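Side-chain contacts in RctB replication initiator protein (Vibrio cholerae, PDB 5UBE), which initiates replication of the second chromosome of the cholera pathogen, a task in which this N-terminal domain probably takes part by binding DNA: residues V23-A26 and A27-W30; A80-Q83 and R84-A87. All blocks are in the same frame, centred on the assembly; numbering follows the deposited sequence.

Interaction 1: residues V23-A26 and A27-W30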
loop_
_atom_site.group_PDB
_atom_site.type_symbol
_atom_site.label_atom_id
_atom_site.label_comp_id
_atom_site.label_asym_id
_atom_site.label_seq_id
_atom_site.Cartn_x
_atom_site.Cartn_y
_atom_site.Cartn_z
ATOM N N VAL A 23 1.473 -7.164 -0.937
ATOM C CA VAL A 23 0.483 -7.739 -1.838
ATOM C C VAL A 23 -0.285 -8.841 -1.124
ATOM O O VAL A 23 0.295 -9.654 -0.394
ATOM C CB VAL A 23 1.173 -8.274 -3.103
ATOM C CG1 VAL A 23 0.174 -9.015 -3.980
ATOM C CG2 VAL A 23 1.827 -7.123 -3.873
ATOM N N SER A 24 -1.604 -8.861 -1.305
ATOM C CA SER A 24 -2.407 -9.970 -0.806
ATOM C C SER A 24 -3.545 -10.228 -1.777
ATOM O O SER A 24 -4.269 -9.301 -2.146
ATOM C CB SER A 24 -2.956 -9.678 0.594
ATOM O OG SER A 24 -4.345 -9.984 0.698
ATOM N N GLU A 25 -3.726 -11.490 -2.159
ATOM C CA GLU A 25 -4.865 -11.833 -3.001
ATOM C C GLU A 25 -6.185 -11.777 -2.249
ATOM O O GLU A 25 -7.230 -11.537 -2.867
ATOM C CB GLU A 25 -4.655 -13.212 -3.617
ATOM C CG GLU A 25 -3.597 -13.177 -4.699
ATOM C CD GLU A 25 -3.238 -14.561 -5.195
ATOM O OE1 GLU A 25 -2.332 -14.647 -6.038
ATOM O OE2 GLU A 25 -3.870 -15.549 -4.745
ATOM N N ALA A 26 -6.170 -12.022 -0.931
ATOM C CA ALA A 26 -7.380 -11.869 -0.127
ATOM C C ALA A 26 -7.899 -10.438 -0.169
ATOM O O ALA A 26 -9.119 -10.218 -0.177
ATOM C CB ALA A 26 -7.119 -12.288 1.325
ATOM N N ALA A 27 -6.989 -9.455 -0.206
ATOM C CA ALA A 27 -7.391 -8.054 -0.235
ATOM C C ALA A 27 -8.207 -7.720 -1.471
ATOM O O ALA A 27 -8.944 -6.730 -1.469
ATOM C CB ALA A 27 -6.155 -7.151 -0.159
ATOM N N ILE A 28 -8.109 -8.530 -2.521
ATOM C CA ILE A 28 -8.896 -8.268 -3.723
ATOM C C ILE A 28 -10.383 -8.317 -3.395
ATOM O O ILE A 28 -11.170 -7.496 -3.882
ATOM C CB ILE A 28 -8.514 -9.266 -4.835
ATOM C CG1 ILE A 28 -7.022 -9.155 -5.156
ATOM C CG2 ILE A 28 -9.347 -9.031 -6.085
ATOM C CD1 ILE A 28 -6.479 -10.341 -5.971
ATOM N N ASP A 29 -10.789 -9.260 -2.541
ATOM C CA ASP A 29 -12.178 -9.271 -2.076
ATOM C C ASP A 29 -12.437 -8.202 -1.016
ATOM O O ASP A 29 -13.513 -7.593 -0.998
ATOM C CB ASP A 29 -12.545 -10.643 -1.514
ATOM C CG ASP A 29 -12.403 -11.757 -2.537
ATOM O OD1 ASP A 29 -12.668 -11.525 -3.738
ATOM O OD2 ASP A 29 -12.028 -12.872 -2.128
ATOM N N TRP A 30 -11.475 -7.987 -0.109
ATOM C CA TRP A 30 -11.655 -7.021 0.972
ATOM C C TRP A 30 -11.971 -5.636 0.431
ATOM O O TRP A 30 -12.726 -4.875 1.052
ATOM C CB TRP A 30 -10.392 -6.953 1.830
ATOM C CG TRP A 30 -10.036 -8.225 2.526
ATOM C CD1 TRP A 30 -10.793 -9.368 2.600
ATOM C CD2 TRP A 30 -8.845 -8.479 3.285
ATOM N NE1 TRP A 30 -10.131 -10.317 3.338
ATOM C CE2 TRP A 30 -8.940 -9.798 3.777
ATOM C CE3 TRP A 30 -7.706 -7.724 3.587
ATOM C CZ2 TRP A 30 -7.932 -10.384 4.552
ATOM C CZ3 TRP A 30 -6.709 -8.307 4.368
ATOM C CH2 TRP A 30 -6.829 -9.625 4.837
#
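Ser24 and Ala27 meet at the start of helix 26-34, where the serine hydroxyl caps the first turn. Ser24 OG accepts a hydrogen bond from Ala27 N at 2.8 Å, with an N-H...O angle of 151°. This is an N-cap bond. The same N-H also makes a weak bond to the Ser24 carbonyl, with Ala27 N 3.3 Å from Ser24 O. The hydroxyl is held well away from a staggered position, chi1 133°, and the methyl of Ala27 lies close beside it.

The second cluster is built on Ala26. Its carbonyl oxygen receives Trp30 N at 3.2 Å from Ala26 O, in the carbonyl plane and fairly straight. Asp29 N adds a weak bond to the same oxygen. The indole of Trp30 lies across this peptide, and Ala26 O sits over one ring face, toward the rim. The Ala26 methyl touches the benzo part of the ring, with CB 3.8 Å from Trp30 CZ2. Trp30 CG stands anti to its own carbonyl carbon, chi1 -63°, and this turns the indole back toward Ala26.

Ile28 lies alongside the Glu25 carbonyl. Its N-H binds Glu25 O at 3.2 Å from Ile28 N, but approaches from above the carbonyl plane. The side chain of Ile28 passes close by, and its CD1 comes within 3.4 Å of Glu25 O.

Most of these residues lie at the surface, but Ala27 is buried. The stretch carries the chain from strand 20-22 into helix 26-34. Val23 is fixed by a backbone bond with Gly61, just before strand 62-64. Ala27 and Trp30 both pack on Phe114, which joins the helix start to the end of strand 108-114.

Interaction 2: residues A80-Q83 and R84-A87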
loop_
_atom_site.group_PDB
_atom_site.type_symbol
_atom_site.label_atom_id
_atom_site.label_comp_id
_atom_site.label_asym_id
_atom_site.label_seq_id
_atom_site.Cartn_x
_atom_site.Cartn_y
_atom_site.Cartn_z
ATOM N N ALA A 80 -0.232 12.818 -4.235
ATOM C CA ALA A 80 -1.607 12.328 -4.296
ATOM C C ALA A 80 -1.728 10.934 -3.682
ATOM O O ALA A 80 -2.700 10.649 -2.974
ATOM C CB ALA A 80 -2.106 12.334 -5.742
ATOM N N ILE A 81 -0.753 10.053 -3.946
ATOM C CA ILE A 81 -0.717 8.747 -3.283
ATOM C C ILE A 81 -0.679 8.929 -1.767
ATOM O O ILE A 81 -1.493 8.360 -1.029
ATOM C CB ILE A 81 0.490 7.921 -3.773
ATOM C CG1 ILE A 81 0.488 7.692 -5.305
ATOM C CG2 ILE A 81 0.584 6.603 -3.001
ATOM C CD1 ILE A 81 -0.656 6.844 -5.833
ATOM N N GLN A 82 0.258 9.753 -1.284
ATOM C CA GLN A 82 0.383 9.967 0.152
ATOM C C GLN A 82 -0.915 10.503 0.748
ATOM O O GLN A 82 -1.285 10.137 1.866
ATOM C CB GLN A 82 1.545 10.920 0.443
ATOM C CG GLN A 82 2.885 10.231 0.617
ATOM C CD GLN A 82 2.893 9.182 1.732
ATOM O OE1 GLN A 82 2.556 9.481 2.874
ATOM N NE2 GLN A 82 3.290 7.948 1.400
ATOM N N GLN A 83 -1.613 11.387 0.019
ATOM C CA GLN A 83 -2.885 11.917 0.507
ATOM C C GLN A 83 -3.906 10.800 0.696
ATOM O O GLN A 83 -4.492 10.650 1.776
ATOM C CB GLN A 83 -3.425 12.971 -0.465
ATOM C CG GLN A 83 -4.801 13.550 -0.077
ATOM C CD GLN A 83 -5.454 14.315 -1.229
ATOM O OE1 GLN A 83 -4.780 15.001 -1.998
ATOM N NE2 GLN A 83 -6.764 14.177 -1.362
ATOM N N ARG A 84 -4.138 10.008 -0.357
ATOM C CA ARG A 84 -5.043 8.867 -0.236
ATOM C C ARG A 84 -4.563 7.900 0.839
ATOM O O ARG A 84 -5.369 7.368 1.611
ATOM C CB ARG A 84 -5.179 8.163 -1.583
ATOM C CG ARG A 84 -5.947 8.967 -2.618
ATOM C CD ARG A 84 -5.443 8.633 -4.013
ATOM N NE ARG A 84 -6.299 9.148 -5.083
ATOM C CZ ARG A 84 -6.204 10.376 -5.595
ATOM N NH1 ARG A 84 -5.297 11.237 -5.129
ATOM N NH2 ARG A 84 -7.024 10.752 -6.570
ATOM N N LEU A 85 -3.247 7.717 0.957
ATOM C CA LEU A 85 -2.744 6.780 1.956
ATOM C C LEU A 85 -3.025 7.274 3.367
ATOM O O LEU A 85 -3.439 6.482 4.220
ATOM C CB LEU A 85 -1.250 6.513 1.763
ATOM C CG LEU A 85 -0.625 5.564 2.805
ATOM C CD1 LEU A 85 -1.173 4.134 2.737
ATOM C CD2 LEU A 85 0.884 5.548 2.694
ATOM N N ARG A 86 -2.840 8.577 3.636
ATOM C CA ARG A 86 -3.156 9.078 4.971
ATOM C C ARG A 86 -4.634 8.884 5.298
ATOM O O ARG A 86 -4.988 8.535 6.429
ATOM C CB ARG A 86 -2.788 10.555 5.106
ATOM C CG ARG A 86 -1.303 10.866 5.142
ATOM C CD ARG A 86 -1.075 12.349 5.515
ATOM N NE ARG A 86 -1.862 13.264 4.681
ATOM C CZ ARG A 86 -1.475 13.701 3.487
ATOM N NH1 ARG A 86 -0.309 13.305 2.970
ATOM N NH2 ARG A 86 -2.256 14.513 2.795
ATOM N N ALA A 87 -5.512 9.119 4.321
ATOM C CA ALA A 87 -6.940 8.956 4.568
ATOM C C ALA A 87 -7.286 7.497 4.831
ATOM O O ALA A 87 -8.084 7.194 5.721
ATOM C CB ALA A 87 -7.742 9.501 3.380
HETATM O O HOH W 1 1.985 11.810 3.917
#
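Helix 78-91 belongs to the helix-turn-helix domain of RctB, and residues 80-87 form two of its turns. Regular i to i+4 backbone bonds run through them. Leu85 N lies 2.7 Å from Ile81 O, and Arg86 N lies 2.8 Å from Gln82 O.

Arg84 runs along the helix toward its N-terminal end. Its CG is anti to the carbonyl carbon, chi1 -70°, and the chain then runs extended as far as NE. The guanidinium thus reaches the preceding turn, where the carbonyl of Ala80 lies at its edge, in plane. Ala80 O takes a straight bond from Arg84 N at 3.1 Å and a second, weak one from Arg84 NH1 at 3.4 Å. The Ala80 methyl also touches NH1. The stronger partner of this guanidinium lies on another helix: NH2 forms a salt bridge with Glu46 of helix 42-55. Ile81 packs on Leu47 of that helix as well.

Gln82 and Leu85 run side by side in the same direction. The amide nitrogen of Gln82 rests against a leucine methyl, with NE2 3.6 Å from Leu85 CD2.

Arg86 lies on the more exposed side. A bend at chi3, -51°, brings its guanidinium back over the backbone. One face covers the CA of Gln83, and NH2 comes 3.5 Å from that Gln83 CA. A water joins Arg86 to Gln82: it sits at the guanidinium edge, in plane, accepts from Arg86 NH1 at 2.9 Å and donates to Gln82 OE1 at 2.6 Å.

In the fold
Interaction 1 and interaction 2 lie on opposite sides of the chain's centre, with their centres about 19 Å apart, and do not touch. Both belong to the helix-turn-helix domain, but they hold different elements. The first is a surface contact where a loop becomes helix 26-34, and it leans on strand 108-114. The second is partly buried in the middle of helix 78-91, against helix 42-55. Their chemistry follows this placement. At the helix start a serine hydroxyl caps a backbone N-H, and an indole lies over a peptide. The helix middle has its backbone paired, and its arginines reach back along it, one going on to Glu46 outside the contact and the other to a water.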